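Local coordinates for protein Aster-A (Mus musculus, PDB 6GQF), which carries cholesterol without vesicles from the plasma membrane to the endoplasmic reticulum, the chain here being its sterol-binding VASt (ASTER) domain, at residues V128-V133 / A147-I152; P35-R40 / R163-I168; H89-L94 / T114-R119. One frame throughout, in Å; residues are numbered along the deposited sequence.

Contact 1 of 3, residues V128-V133 / A147-I152; sequences VVDSEV and AHRYCI. With HC3 (25-hydroxycholesterol), chain E.
D130 OD1 stands over one face of the R149 guanidinium, 2.7 Å from R149 NH1, with the carboxylate and guanidinium planes 75° apart. Because OD1 is far from the plane in which the N-H groups lie, the attraction is one of charge and not a directed hydrogen bond. R149 CG is anti to the backbone N (chi1 -165°), which also brings that methylene within 3.4 Å of D130 OD1; V128 CG1 packs on the same carbon. The Y150 ring meets this neighbour strand at its edge, where V129 O lies in plane and S131 CB is 4.3 Å from CE1, while F59, from a loop, makes an edge-to-face pair with it. At the H148 ring, S131 O sits near the plane at the edge, and V133 CG2 comes in obliquely, 4.0 Å from H148 CD2. The sterol approaches the imidazole obliquely as well, its C6 lying 3.2 Å from H148 NE2, and V133 CG1 touches sterol C7 at 3.8 Å.

The backbones explain this division of side chains. V129 with Y150 and S131 with H148 are antiparallel hydrogen-bonded pairs of a beta hairpin, joined within these segments by four N-H...O bonds such as Y150 N to V129 O at 3.0 Å. V129, S131, H148 and Y150 share one face of the sheet; V128, D130, R149 and C151 share the other, with the salt bridge. On the sterol-binding face the polar atoms find mates: S131 OG bonds to E113, H148 ND1 to S166 OG and H148 NE2 to T146 OG1. Two hydroxyls thus probably fix the imidazole's rotation, and what it offers the sterol carbons is van der Waals contact.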
loop_
_atom_site.group_PDB
_atom_site.type_symbol
_atom_site.label_atom_id
_atom_site.label_comp_id
_atom_site.label_asym_id
_atom_site.label_seq_id
_atom_site.Cartn_x
_atom_site.Cartn_y
_atom_site.Cartn_z
ATOM N N VAL A 128 5.641 -7.503 -9.539
ATOM C CA VAL A 128 5.462 -7.491 -8.087
ATOM C C VAL A 128 6.140 -6.248 -7.531
ATOM O O VAL A 128 7.175 -5.827 -8.041
ATOM C CB VAL A 128 6.051 -8.757 -7.420
ATOM C CG1 VAL A 128 6.002 -8.662 -5.892
ATOM C CG2 VAL A 128 5.314 -9.993 -7.899
ATOM N N VAL A 129 5.553 -5.648 -6.501
ATOM C CA VAL A 129 6.184 -4.500 -5.862
ATOM C C VAL A 129 6.049 -4.586 -4.349
ATOM O O VAL A 129 4.971 -4.857 -3.820
ATOM C CB VAL A 129 5.610 -3.145 -6.394
ATOM C CG1 VAL A 129 4.422 -3.372 -7.293
ATOM C CG2 VAL A 129 5.263 -2.178 -5.266
ATOM N N ASP A 130 7.183 -4.387 -3.677
ATOM C CA ASP A 130 7.242 -4.341 -2.222
ATOM C C ASP A 130 7.136 -2.906 -1.741
ATOM O O ASP A 130 7.750 -2.008 -2.312
ATOM C CB ASP A 130 8.543 -4.953 -1.705
ATOM C CG ASP A 130 8.529 -6.467 -1.719
ATOM O OD1 ASP A 130 7.476 -7.063 -1.407
ATOM O OD2 ASP A 130 9.582 -7.064 -2.030
ATOM N N SER A 131 6.372 -2.701 -0.674
ATOM C CA SER A 131 6.117 -1.364 -0.162
ATOM C C SER A 131 6.453 -1.272 1.323
ATOM O O SER A 131 5.989 -2.085 2.118
ATOM C CB SER A 131 4.654 -0.982 -0.403
ATOM O OG SER A 131 4.417 0.373 -0.059
ATOM N N GLU A 132 7.280 -0.291 1.682
ATOM C CA GLU A 132 7.553 0.029 3.082
ATOM C C GLU A 132 6.864 1.338 3.446
ATOM O O GLU A 132 7.151 2.378 2.857
ATOM C CB GLU A 132 9.052 0.149 3.349
ATOM C CG GLU A 132 9.851 -1.111 3.113
ATOM C CD GLU A 132 11.314 -0.920 3.463
ATOM O OE1 GLU A 132 11.597 -0.509 4.610
ATOM O OE2 GLU A 132 12.179 -1.161 2.592
ATOM N N VAL A 133 5.962 1.282 4.420
ATOM C CA VAL A 133 5.174 2.443 4.814
ATOM C C VAL A 133 5.530 2.858 6.227
ATOM O O VAL A 133 5.320 2.111 7.182
ATOM C CB VAL A 133 3.661 2.161 4.726
ATOM C CG1 VAL A 133 2.853 3.352 5.239
ATOM C CG2 VAL A 133 3.271 1.837 3.293
ATOM N N ALA A 147 4.650 -3.394 6.221
ATOM C CA ALA A 147 5.083 -3.834 4.897
ATOM C C ALA A 147 3.908 -4.410 4.109
ATOM O O ALA A 147 2.999 -5.014 4.681
ATOM C CB ALA A 147 6.191 -4.865 5.016
ATOM N N HIS A 148 3.940 -4.208 2.795
ATOM C CA HIS A 148 2.873 -4.645 1.897
ATOM C C HIS A 148 3.452 -5.135 0.571
ATOM O O HIS A 148 4.408 -4.559 0.048
ATOM C CB HIS A 148 1.887 -3.500 1.659
ATOM C CG HIS A 148 1.459 -2.817 2.918
ATOM N ND1 HIS A 148 0.244 -3.055 3.519
ATOM C CD2 HIS A 148 2.101 -1.919 3.702
ATOM C CE1 HIS A 148 0.151 -2.331 4.617
ATOM N NE2 HIS A 148 1.267 -1.636 4.756
ATOM N N ARG A 149 2.864 -6.201 0.033
ATOM C CA ARG A 149 3.310 -6.790 -1.227
ATOM C C ARG A 149 2.162 -6.842 -2.230
ATOM O O ARG A 149 1.125 -7.437 -1.956
ATOM C CB ARG A 149 3.868 -8.198 -0.996
ATOM C CG ARG A 149 4.672 -8.742 -2.173
ATOM C CD ARG A 149 5.056 -10.211 -2.007
ATOM N NE ARG A 149 5.857 -10.468 -0.812
ATOM C CZ ARG A 149 7.164 -10.239 -0.711
ATOM N NH1 ARG A 149 7.842 -9.726 -1.728
ATOM N NH2 ARG A 149 7.799 -10.517 0.418
ATOM N N TYR A 150 2.353 -6.204 -3.381
ATOM C CA TYR A 150 1.406 -6.281 -4.487
ATOM C C TYR A 150 1.897 -7.310 -5.502
ATOM O O TYR A 150 3.052 -7.258 -5.918
ATOM C CB TYR A 150 1.255 -4.933 -5.190
ATOM C CG TYR A 150 0.780 -3.772 -4.344
ATOM C CD1 TYR A 150 1.624 -3.157 -3.428
ATOM C CD2 TYR A 150 -0.495 -3.256 -4.503
ATOM C CE1 TYR A 150 1.198 -2.086 -2.673
ATOM C CE2 TYR A 150 -0.929 -2.183 -3.756
ATOM C CZ TYR A 150 -0.077 -1.601 -2.843
ATOM O OH TYR A 150 -0.504 -0.530 -2.096
ATOM N N CYS A 151 1.023 -8.232 -5.899
ATOM C CA CYS A 151 1.319 -9.173 -6.979
ATOM C C CYS A 151 0.344 -8.969 -8.140
ATOM O O CYS A 151 -0.866 -9.108 -7.966
ATOM C CB CYS A 151 1.239 -10.621 -6.483
ATOM S SG CYS A 151 2.343 -11.049 -5.113
ATOM N N ILE A 152 0.874 -8.623 -9.313
ATOM C CA ILE A 152 0.079 -8.552 -10.540
ATOM C C ILE A 152 0.496 -9.667 -11.494
ATOM O O ILE A 152 1.633 -9.703 -11.963
ATOM C CB ILE A 152 0.228 -7.184 -11.248
ATOM C CG1 ILE A 152 -0.440 -6.091 -10.406
ATOM C CG2 ILE A 152 -0.391 -7.230 -12.657
ATOM C CD1 ILE A 152 -0.397 -4.689 -11.010
HETATM C C18 HC3 E . -3.333 2.823 9.347
HETATM C C13 HC3 E . -2.007 3.591 9.362
HETATM C C12 HC3 E . -2.263 4.767 8.595
HETATM C C11 HC3 E . -2.521 4.468 7.008
HETATM C C9 HC3 E . -1.416 3.627 6.377
HETATM C C10 HC3 E . -1.668 3.331 4.798
HETATM C C19 HC3 E . -3.123 2.967 4.617
HETATM C C1 HC3 E . -1.420 4.608 3.996
HETATM C C2 HC3 E . -1.567 4.389 2.509
HETATM C C3 HC3 E . -0.694 3.289 1.996
HETATM O O1 HC3 E . -0.970 3.051 0.615
HETATM C C4 HC3 E . -0.908 1.989 2.766
HETATM C C5 HC3 E . -0.832 2.232 4.271
HETATM C C6 HC3 E . -0.398 1.000 5.280
HETATM C C7 HC3 E . -0.057 1.377 6.671
HETATM C C8 HC3 E . -1.226 2.362 7.206
HETATM C C14 HC3 E . -0.949 2.712 8.646
HETATM C C15 HC3 E . -0.592 1.535 9.690
HETATM C C16 HC3 E . -0.912 2.263 11.215
HETATM C C17 HC3 E . -1.484 3.666 10.932
HETATM C C20 HC3 E . -2.518 4.133 11.841
HETATM C C21 HC3 E . -2.374 5.680 11.950
HETATM C C22 HC3 E . -2.566 3.492 13.272
HETATM C C23 HC3 E . -2.198 4.399 14.421
HETATM C C24 HC3 E . -2.043 3.483 15.612
HETATM C C25 HC3 E . -2.134 4.273 16.894
HETATM C C26 HC3 E . -1.831 3.326 18.030
HETATM C C27 HC3 E . -1.112 5.393 16.875
HETATM O O2 HC3 E . -3.437 4.788 17.035
#

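Contact 2 of 3, residues P35-R40 / R163-I168; sequences PDLSGR and RVSSEI
D36 OD2 and R163 NH2, 2.5 Å apart, form a hydrogen-bonded salt bridge; the nitrogen meets the syn side of the carboxylate, and the two side chains cross at about a right angle. Replacing D36 by an alanine would probably leave the R163 guanidinium without this carboxylate and freer to turn. One residue on, L37 N donates to S165 OG at 3.2 Å, a hydroxyl set between its own backbone N and carbonyl carbon (chi1 57°). The L37 side chain divides its contacts: CD1 reaches S165 O at 3.4 Å, while CD2 packs 3.7 Å from E167 CD. S38 OG donates to E167 OE1 at 3.1 Å, nearly along the C-O axis, and S38 N adds a weak bond to the same oxygen.

S38 centres an inverse gamma turn, after which G39 and R40 both face S166 in a classic beta bulge. R40 N to S166 O, at 3.2 Å, and S166 N to R40 O, at 3.0 Å, bring the chain into the sheet where strand 40-47 starts.

Farther out, E167 OE2 is held by a salt bridge to R169 NE. The R40 guanidinium turns instead to helix 176-202, where E191 pairs with its charge and W187 gives a cation-pi contact.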
loop_
_atom_site.group_PDB
_atom_site.type_symbol
_atom_site.label_atom_id
_atom_site.label_comp_id
_atom_site.label_asym_id
_atom_site.label_seq_id
_atom_site.Cartn_x
_atom_site.Cartn_y
_atom_site.Cartn_z
ATOM N N PRO A 35 6.744 -15.242 -1.869
ATOM C CA PRO A 35 5.385 -15.593 -1.446
ATOM C C PRO A 35 4.648 -14.424 -0.791
ATOM O O PRO A 35 5.056 -13.271 -0.941
ATOM C CB PRO A 35 5.628 -16.722 -0.442
ATOM C CG PRO A 35 7.003 -16.440 0.134
ATOM C CD PRO A 35 7.692 -15.421 -0.753
ATOM N N ASP A 36 3.570 -14.728 -0.073
ATOM C CA ASP A 36 2.808 -13.716 0.653
ATOM C C ASP A 36 3.501 -13.323 1.959
ATOM O O ASP A 36 4.586 -13.815 2.271
ATOM C CB ASP A 36 1.395 -14.227 0.946
ATOM C CG ASP A 36 0.531 -14.296 -0.296
ATOM O OD1 ASP A 36 1.090 -14.327 -1.412
ATOM O OD2 ASP A 36 -0.709 -14.322 -0.156
ATOM N N LEU A 37 2.860 -12.434 2.713
ATOM C CA LEU A 37 3.387 -11.967 3.991
ATOM C C LEU A 37 2.643 -12.624 5.147
ATOM O O LEU A 37 1.462 -12.951 5.034
ATOM C CB LEU A 37 3.284 -10.442 4.089
ATOM C CG LEU A 37 4.129 -9.641 3.092
ATOM C CD1 LEU A 37 3.728 -8.178 3.116
ATOM C CD2 LEU A 37 5.610 -9.787 3.386
ATOM N N SER A 38 3.345 -12.806 6.260
ATOM C CA SER A 38 2.799 -13.482 7.430
ATOM C C SER A 38 1.948 -12.548 8.277
ATOM O O SER A 38 2.132 -12.461 9.492
ATOM C CB SER A 38 3.933 -14.059 8.279
ATOM O OG SER A 38 4.804 -13.030 8.723
ATOM N N GLY A 39 1.022 -11.848 7.629
ATOM C CA GLY A 39 0.120 -10.942 8.318
ATOM C C GLY A 39 -1.322 -11.224 7.945
ATOM O O GLY A 39 -2.025 -11.916 8.682
ATOM N N ARG A 40 -1.759 -10.686 6.807
ATOM C CA ARG A 40 -3.097 -10.957 6.284
ATOM C C ARG A 40 -3.133 -10.797 4.770
ATOM O O ARG A 40 -2.294 -10.104 4.188
ATOM C CB ARG A 40 -4.136 -10.028 6.918
ATOM C CG ARG A 40 -4.322 -10.217 8.410
ATOM C CD ARG A 40 -5.433 -9.344 8.959
ATOM N NE ARG A 40 -5.492 -9.429 10.416
ATOM C CZ ARG A 40 -6.336 -8.738 11.177
ATOM N NH1 ARG A 40 -7.204 -7.901 10.624
ATOM N NH2 ARG A 40 -6.310 -8.882 12.494
ATOM N N ARG A 163 -3.148 -9.493 -6.097
ATOM C CA ARG A 163 -3.030 -9.931 -4.708
ATOM C C ARG A 163 -2.317 -8.875 -3.868
ATOM O O ARG A 163 -1.334 -8.278 -4.309
ATOM C CB ARG A 163 -2.276 -11.261 -4.614
ATOM C CG ARG A 163 -3.068 -12.458 -5.082
ATOM C CD ARG A 163 -2.206 -13.708 -5.132
ATOM N NE ARG A 163 -1.841 -14.208 -3.806
ATOM C CZ ARG A 163 -2.601 -15.013 -3.064
ATOM N NH1 ARG A 163 -3.792 -15.411 -3.496
ATOM N NH2 ARG A 163 -2.171 -15.415 -1.877
ATOM N N VAL A 164 -2.822 -8.644 -2.660
ATOM C CA VAL A 164 -2.159 -7.762 -1.711
ATOM C C VAL A 164 -2.171 -8.375 -0.319
ATOM O O VAL A 164 -3.227 -8.576 0.280
ATOM C CB VAL A 164 -2.818 -6.374 -1.652
ATOM C CG1 VAL A 164 -2.035 -5.454 -0.712
ATOM C CG2 VAL A 164 -2.908 -5.764 -3.046
ATOM N N SER A 165 -0.980 -8.675 0.180
ATOM C CA SER A 165 -0.803 -9.133 1.546
ATOM C C SER A 165 -0.003 -8.086 2.300
ATOM O O SER A 165 0.736 -7.309 1.698
ATOM C CB SER A 165 -0.093 -10.484 1.580
ATOM O OG SER A 165 1.149 -10.402 0.905
ATOM N N SER A 166 -0.161 -8.066 3.618
ATOM C CA SER A 166 0.511 -7.081 4.455
ATOM C C SER A 166 1.028 -7.735 5.724
ATOM O O SER A 166 0.721 -8.891 6.003
ATOM C CB SER A 166 -0.440 -5.938 4.794
ATOM O OG SER A 166 -0.991 -5.414 3.592
ATOM N N GLU A 167 1.831 -6.994 6.478
ATOM C CA GLU A 167 2.271 -7.450 7.785
ATOM C C GLU A 167 2.775 -6.267 8.607
ATOM O O GLU A 167 3.202 -5.252 8.060
ATOM C CB GLU A 167 3.353 -8.531 7.654
ATOM C CG GLU A 167 4.724 -8.034 7.232
ATOM C CD GLU A 167 5.733 -9.168 7.081
ATOM O OE1 GLU A 167 5.339 -10.343 7.252
ATOM O OE2 GLU A 167 6.920 -8.887 6.794
ATOM N N ILE A 168 2.698 -6.411 9.926
ATOM C CA ILE A 168 3.191 -5.406 10.857
ATOM C C ILE A 168 4.570 -5.814 11.357
ATOM O O ILE A 168 4.784 -6.966 11.731
ATOM C CB ILE A 168 2.229 -5.223 12.053
ATOM C CG1 ILE A 168 0.881 -4.684 11.569
ATOM C CG2 ILE A 168 2.815 -4.273 13.086
ATOM C CD1 ILE A 168 -0.238 -4.901 12.540
#

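Contact 3 of 3, residues H89-L94 / T114-R119; sequences HQRRVL and TQTLFR
R92 and Q115 run side by side off one face of the beta hairpin formed by strands 90-99 and 108-119, near one edge of the antiparallel VASt sheet. The R92 side chain can be traced outward. From CB, on the same face as the Q115 side chain, CG takes the position between backbone N and carbonyl carbon (chi1 66°) and lies 4.2 Å from Q115 CB. The chain then runs extended to NE, past CD, which is 4.1 Å from Q115 OE1. At the tip, NE and NH2 both donate to that one oxygen, each at 2.9 Å from Q115 OE1. The oxygen is in the guanidinium plane, yet both donors stand off the same face of the amide, NE 37° out of its plane. L94 CD1 packs against Q115 CD, and Q115 NE2 bonds to E113 OE2, so both ends of the amide are engaged and its flip state is probably set. Beneath, R92 and Q115 also exchange two backbone hydrogen bonds.

The opposite face carries R91, V93, T114 and T116. R91 CG touches T116 OG1, and its NH2 reaches T114 CG2. At the start of the segment, H89 CB lies 3.5 Å from F118 CE2, the two rings meeting obliquely with planes 72° apart. T116 CG2 makes a CH-pi contact over a face of the H89 imidazole, 4.0 Å from the ring centroid.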
loop_
_atom_site.group_PDB
_atom_site.type_symbol
_atom_site.label_atom_id
_atom_site.label_comp_id
_atom_site.label_asym_id
_atom_site.label_seq_id
_atom_site.Cartn_x
_atom_site.Cartn_y
_atom_site.Cartn_z
ATOM N N HIS A 89 15.503 -4.452 -10.572
ATOM C CA HIS A 89 14.332 -3.786 -10.006
ATOM C C HIS A 89 14.394 -2.262 -10.146
ATOM O O HIS A 89 15.355 -1.715 -10.682
ATOM C CB HIS A 89 14.169 -4.177 -8.533
ATOM C CG HIS A 89 15.270 -3.689 -7.642
ATOM N ND1 HIS A 89 15.499 -2.349 -7.402
ATOM C CD2 HIS A 89 16.193 -4.363 -6.918
ATOM C CE1 HIS A 89 16.522 -2.222 -6.577
ATOM N NE2 HIS A 89 16.962 -3.429 -6.268
ATOM N N GLN A 90 13.345 -1.593 -9.679
ATOM C CA GLN A 90 13.273 -0.134 -9.677
ATOM C C GLN A 90 12.752 0.316 -8.316
ATOM O O GLN A 90 12.212 -0.495 -7.566
ATOM C CB GLN A 90 12.365 0.377 -10.804
ATOM C CG GLN A 90 12.662 -0.223 -12.178
ATOM C CD GLN A 90 11.682 0.233 -13.250
ATOM O OE1 GLN A 90 10.950 -0.578 -13.824
ATOM N NE2 GLN A 90 11.670 1.532 -13.530
ATOM N N ARG A 91 12.923 1.598 -7.996
ATOM C CA ARG A 91 12.464 2.137 -6.715
ATOM C C ARG A 91 11.934 3.553 -6.861
ATOM O O ARG A 91 12.468 4.358 -7.620
ATOM C CB ARG A 91 13.589 2.123 -5.671
ATOM C CG ARG A 91 14.154 0.741 -5.376
ATOM C CD ARG A 91 15.288 0.774 -4.355
ATOM N NE ARG A 91 14.817 1.120 -3.012
ATOM C CZ ARG A 91 15.197 2.185 -2.305
ATOM N NH1 ARG A 91 16.079 3.062 -2.781
ATOM N NH2 ARG A 91 14.688 2.371 -1.096
ATOM N N ARG A 92 10.869 3.843 -6.127
ATOM C CA ARG A 92 10.385 5.206 -5.982
ATOM C C ARG A 92 9.993 5.422 -4.532
ATOM O O ARG A 92 9.992 4.484 -3.732
ATOM C CB ARG A 92 9.199 5.491 -6.914
ATOM C CG ARG A 92 7.926 4.709 -6.605
ATOM C CD ARG A 92 6.744 5.194 -7.441
ATOM N NE ARG A 92 5.512 4.487 -7.097
ATOM C CZ ARG A 92 4.305 4.794 -7.567
ATOM N NH1 ARG A 92 4.149 5.803 -8.413
ATOM N NH2 ARG A 92 3.245 4.092 -7.190
ATOM N N VAL A 93 9.676 6.668 -4.202
ATOM C CA VAL A 93 9.222 7.021 -2.867
ATOM C C VAL A 93 8.025 7.960 -2.954
ATOM O O VAL A 93 7.941 8.797 -3.855
ATOM C CB VAL A 93 10.342 7.684 -2.033
ATOM C CG1 VAL A 93 11.329 6.640 -1.543
ATOM C CG2 VAL A 93 11.058 8.766 -2.840
ATOM N N LEU A 94 7.099 7.795 -2.015
ATOM C CA LEU A 94 5.898 8.619 -1.936
ATOM C C LEU A 94 5.839 9.287 -0.579
ATOM O O LEU A 94 6.422 8.798 0.389
ATOM C CB LEU A 94 4.629 7.783 -2.145
ATOM C CG LEU A 94 4.493 6.968 -3.433
ATOM C CD1 LEU A 94 5.332 5.686 -3.415
ATOM C CD2 LEU A 94 3.027 6.650 -3.676
ATOM N N THR A 114 8.031 3.761 0.492
ATOM C CA THR A 114 9.044 3.329 -0.466
ATOM C C THR A 114 8.571 2.087 -1.211
ATOM O O THR A 114 8.204 1.092 -0.589
ATOM C CB THR A 114 10.374 3.018 0.235
ATOM O OG1 THR A 114 10.721 4.106 1.095
ATOM C CG2 THR A 114 11.480 2.806 -0.774
ATOM N N GLN A 115 8.591 2.145 -2.540
ATOM C CA GLN A 115 8.135 1.029 -3.363
ATOM C C GLN A 115 9.239 0.503 -4.271
ATOM O O GLN A 115 9.915 1.279 -4.939
ATOM C CB GLN A 115 6.931 1.448 -4.207
ATOM C CG GLN A 115 5.683 1.720 -3.392
ATOM C CD GLN A 115 4.472 1.969 -4.262
ATOM O OE1 GLN A 115 4.599 2.269 -5.449
ATOM N NE2 GLN A 115 3.285 1.838 -3.679
ATOM N N THR A 116 9.410 -0.818 -4.283
ATOM C CA THR A 116 10.371 -1.486 -5.161
ATOM C C THR A 116 9.668 -2.430 -6.134
ATOM O O THR A 116 9.067 -3.412 -5.711
ATOM C CB THR A 116 11.409 -2.297 -4.357
ATOM O OG1 THR A 116 12.088 -1.435 -3.437
ATOM C CG2 THR A 116 12.431 -2.932 -5.283
ATOM N N LEU A 117 9.775 -2.146 -7.432
ATOM C CA LEU A 117 9.080 -2.925 -8.458
ATOM C C LEU A 117 9.978 -3.986 -9.082
ATOM O O LEU A 117 11.092 -3.698 -9.505
ATOM C CB LEU A 117 8.548 -2.001 -9.559
ATOM C CG LEU A 117 7.391 -2.521 -10.427
ATOM C CD1 LEU A 117 6.744 -1.360 -11.150
ATOM C CD2 LEU A 117 7.836 -3.570 -11.439
ATOM N N PHE A 118 9.467 -5.212 -9.138
ATOM C CA PHE A 118 10.136 -6.319 -9.814
ATOM C C PHE A 118 9.286 -6.810 -10.980
ATOM O O PHE A 118 8.168 -7.284 -10.783
ATOM C CB PHE A 118 10.392 -7.471 -8.843
ATOM C CG PHE A 118 11.125 -7.065 -7.601
ATOM C CD1 PHE A 118 10.431 -6.642 -6.479
ATOM C CD2 PHE A 118 12.506 -7.109 -7.556
ATOM C CE1 PHE A 118 11.106 -6.269 -5.334
ATOM C CE2 PHE A 118 13.185 -6.737 -6.418
ATOM C CZ PHE A 118 12.486 -6.317 -5.304
ATOM N N ARG A 119 9.817 -6.696 -12.192
ATOM C CA ARG A 119 9.094 -7.124 -13.381
ATOM C C ARG A 119 9.214 -8.633 -13.576
ATOM O O ARG A 119 10.317 -9.162 -13.717
ATOM C CB ARG A 119 9.617 -6.388 -14.613
ATOM C CG ARG A 119 9.741 -4.888 -14.419
ATOM C CD ARG A 119 9.583 -4.154 -15.732
ATOM N NE ARG A 119 8.272 -4.415 -16.318
ATOM C CZ ARG A 119 7.158 -3.779 -15.973
ATOM N NH1 ARG A 119 7.190 -2.828 -15.047
ATOM N NH2 ARG A 119 6.009 -4.093 -16.558
#

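How the contacts relate
All three contacts lie in one antiparallel sheet of the VASt domain. Across it the strands run 40-47, 159-170, 144-156, 127-136, 108-119, 90-99, 77-79, so contact 1 is central, contact 2 lies toward one edge and contact 3 toward the other. Its centre is about 9 Å from each of theirs; contacts 2 and 3 are about 17 Å apart between centres and do not touch. Probable hydrogen bonds link the neighbours, C151 N to R163 O (2.8 Å) and V128 O to F118 N (2.6 Å). Along the chain contact 3 closes before contact 1 opens, and contact 2 encloses both, adding an edge strand to the sheet, whose central strands 127-136 and 144-156 supply part of the sterol pocket's wall.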